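Side-chain contact in triacylglycerol lipase (Rhizopus niveus, PDB 1LGY), which hydrolyses the ester bonds of triacylglycerols and their partial glycerides, with strong preference for the 1 and 3 positions, releasing fatty acids: residues Arg203-Val206 / Pro207-Pro211. Residues are numbered along the deposited sequence; the frame is centred on the assembly and turned at random.
Sequences RDIV and PHVPP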
ATOM      1  N   ARG A 203      12.461   7.842   9.985  1.00 29.59           N
ATOM      2  CA  ARG A 203      13.230   8.375   8.889  1.00 26.16           C
ATOM      3  C   ARG A 203      13.252   7.575   7.585  1.00 22.65           C
ATOM      4  O   ARG A 203      14.050   7.887   6.705  1.00 21.15           O
ATOM      5  CB  ARG A 203      14.632   8.598   9.469  1.00 29.21           C
ATOM      6  CG  ARG A 203      14.658   9.590  10.638  1.00 29.93           C
ATOM      7  CD  ARG A 203      16.088   9.742  11.138  1.00 33.56           C
ATOM      8  NE  ARG A 203      16.288  10.773  12.152  1.00 37.58           N
ATOM      9  CZ  ARG A 203      16.004  12.075  11.948  1.00 42.66           C
ATOM     10  NH1 ARG A 203      15.500  12.502  10.796  1.00 45.71           N
ATOM     11  NH2 ARG A 203      16.301  13.023  12.852  1.00 41.54           N
ATOM     12  N   ASP A 204      12.390   6.558   7.396  1.00 20.98           N
ATOM     13  CA  ASP A 204      12.251   5.776   6.159  1.00 16.75           C
ATOM     14  C   ASP A 204      12.291   6.709   4.952  1.00 17.38           C
ATOM     15  O   ASP A 204      11.521   7.666   4.937  1.00 16.92           O
ATOM     16  CB  ASP A 204      10.909   5.000   6.189  1.00 15.21           C
ATOM     17  CG  ASP A 204      10.616   4.006   5.070  1.00 16.20           C
ATOM     18  OD1 ASP A 204      11.424   3.846   4.177  1.00 17.31           O
ATOM     19  OD2 ASP A 204       9.580   3.352   5.075  1.00 15.96           O
ATOM     20  N   ILE A 205      13.246   6.438   4.038  1.00 14.11           N
ATOM     21  CA  ILE A 205      13.523   7.171   2.811  1.00 15.54           C
ATOM     22  C   ILE A 205      12.393   7.123   1.796  1.00 16.45           C
ATOM     23  O   ILE A 205      12.181   8.101   1.066  1.00 15.06           O
ATOM     24  CB  ILE A 205      14.656   6.664   1.855  1.00 18.12           C
ATOM     25  CG1 ILE A 205      15.721   6.025   2.611  1.00 23.34           C
ATOM     26  CG2 ILE A 205      15.223   7.838   1.022  1.00 15.58           C
ATOM     27  CD1 ILE A 205      17.018   5.813   1.797  1.00 27.88           C
ATOM     28  N   VAL A 206      11.831   5.905   1.651  1.00 13.92           N
ATOM     29  CA  VAL A 206      10.979   5.610   0.511  1.00 12.49           C
ATOM     30  C   VAL A 206       9.731   6.461   0.379  1.00 14.66           C
ATOM     31  O   VAL A 206       9.486   6.833  -0.772  1.00 20.37           O
ATOM     32  CB  VAL A 206      10.650   4.096   0.528  1.00 11.90           C
ATOM     33  CG1 VAL A 206       9.914   3.683  -0.753  1.00 10.64           C
ATOM     34  CG2 VAL A 206      11.958   3.283   0.585  1.00  9.54           C
ATOM     35  N   PRO A 207       8.962   6.934   1.376  1.00 14.04           N
ATOM     36  CA  PRO A 207       7.883   7.911   1.150  1.00 16.92           C
ATOM     37  C   PRO A 207       8.319   9.296   0.674  1.00 17.30           C
ATOM     38  O   PRO A 207       7.496  10.166   0.374  1.00 17.13           O
ATOM     39  CB  PRO A 207       7.128   7.982   2.446  1.00 13.13           C
ATOM     40  CG  PRO A 207       7.436   6.658   3.067  1.00 13.66           C
ATOM     41  CD  PRO A 207       8.892   6.394   2.715  1.00 15.29           C
ATOM     42  N   HIS A 208       9.641   9.461   0.575  1.00 15.12           N
ATOM     43  CA  HIS A 208      10.255  10.696   0.160  1.00 11.03           C
ATOM     44  C   HIS A 208      10.777  10.654  -1.259  1.00 13.35           C
ATOM     45  O   HIS A 208      11.277  11.653  -1.777  1.00 18.03           O
ATOM     46  CB  HIS A 208      11.352  11.001   1.169  1.00 11.71           C
ATOM     47  CG  HIS A 208      10.749  11.299   2.540  1.00  6.99           C
ATOM     48  ND1 HIS A 208       9.853  12.257   2.825  1.00  9.76           N
ATOM     49  CD2 HIS A 208      11.036  10.618   3.699  1.00  3.81           C
ATOM     50  CE1 HIS A 208       9.586  12.181   4.113  1.00 10.04           C
ATOM     51  NE2 HIS A 208      10.306  11.197   4.616  1.00  9.94           N
ATOM     52  N   VAL A 209      10.608   9.511  -1.938  1.00 14.04           N
ATOM     53  CA  VAL A 209      11.053   9.308  -3.314  1.00 14.42           C
ATOM     54  C   VAL A 209       9.852   8.920  -4.173  1.00 14.36           C
ATOM     55  O   VAL A 209       8.967   8.260  -3.631  1.00 18.10           O
ATOM     56  CB  VAL A 209      12.073   8.189  -3.358  1.00 15.43           C
ATOM     57  CG1 VAL A 209      12.782   8.276  -4.657  1.00 10.27           C
ATOM     58  CG2 VAL A 209      13.108   8.306  -2.238  1.00 14.33           C
ATOM     59  N   PRO A 210       9.642   9.261  -5.457  1.00 13.72           N
ATOM     60  CA  PRO A 210      10.252  10.349  -6.219  1.00 12.19           C
ATOM     61  C   PRO A 210      10.092  11.712  -5.560  1.00 12.34           C
ATOM     62  O   PRO A 210       9.077  11.920  -4.913  1.00 14.69           O
ATOM     63  CB  PRO A 210       9.557  10.222  -7.522  1.00  8.87           C
ATOM     64  CG  PRO A 210       9.210   8.774  -7.630  1.00  9.05           C
ATOM     65  CD  PRO A 210       8.645   8.587  -6.285  1.00 11.76           C
ATOM     66  N   PRO A 211      10.993  12.681  -5.564  1.00 14.51           N
ATOM     67  CA  PRO A 211      10.812  13.877  -4.725  1.00 15.13           C
ATOM     68  C   PRO A 211       9.840  14.956  -5.240  1.00 15.92           C
ATOM     69  O   PRO A 211       9.325  14.890  -6.373  1.00 13.59           O
ATOM     70  CB  PRO A 211      12.263  14.343  -4.505  1.00 15.94           C
ATOM     71  CG  PRO A 211      13.103  13.746  -5.631  1.00 14.32           C
ATOM     72  CD  PRO A 211      12.359  12.494  -6.068  1.00 14.93           C
TER
HETATM   73  O   HOH W   1      10.453   9.300   6.605  1.00 17.48           O
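Val206, Pro207 and His208 form a short 3-10 turn, closed by two consecutive i to i+3 bonds. His208 N donates to Ile205 O at 2.9 Å, and Val209 N reaches Val206 O at 3.1 Å; the second is the straighter, with an N-H...O angle of 166°. Beyond Val209 the chain extends through a cis peptide bond into Pro210. Just ahead of the 3-10 segment, Asp204 makes an Asx turn: its OD1 accepts from Val206 N at 3.3 Å, met from above the carboxylate plane. The carboxylate gets there because CG stands anti to the backbone N (chi1 -174°), and it meets the CD corner of Pro207, with Asp204 CG 3.8 Å from Pro207 CD and the two side chains at about a right angle.

This is the loop after strand 196-201 of the alpha/beta-hydrolase sheet, and Asp204 is the acid of the Ser145-His257-Asp204 catalytic triad. OD2 is hydrogen-bonded to His257 ND1 and to Tyr260 OH, so with OD1 held inside the Asx turn both carboxylate oxygens are engaged, which should limit the group's rotation. Val206, buried on the 3-10 turn, rests its side chain on His257.

Asp204 O lies at the edge of the His208 imidazole, near its plane, 3.2 Å from His208 CD2. A water links the same two residues, donating to Asp204 O at 2.6 Å and hydrogen-bonded to His208 NE2 at 2.8 Å. The side chains of Ile205 and Val209 run alongside each other in the same direction, their CG2 methyls 3.9 Å apart.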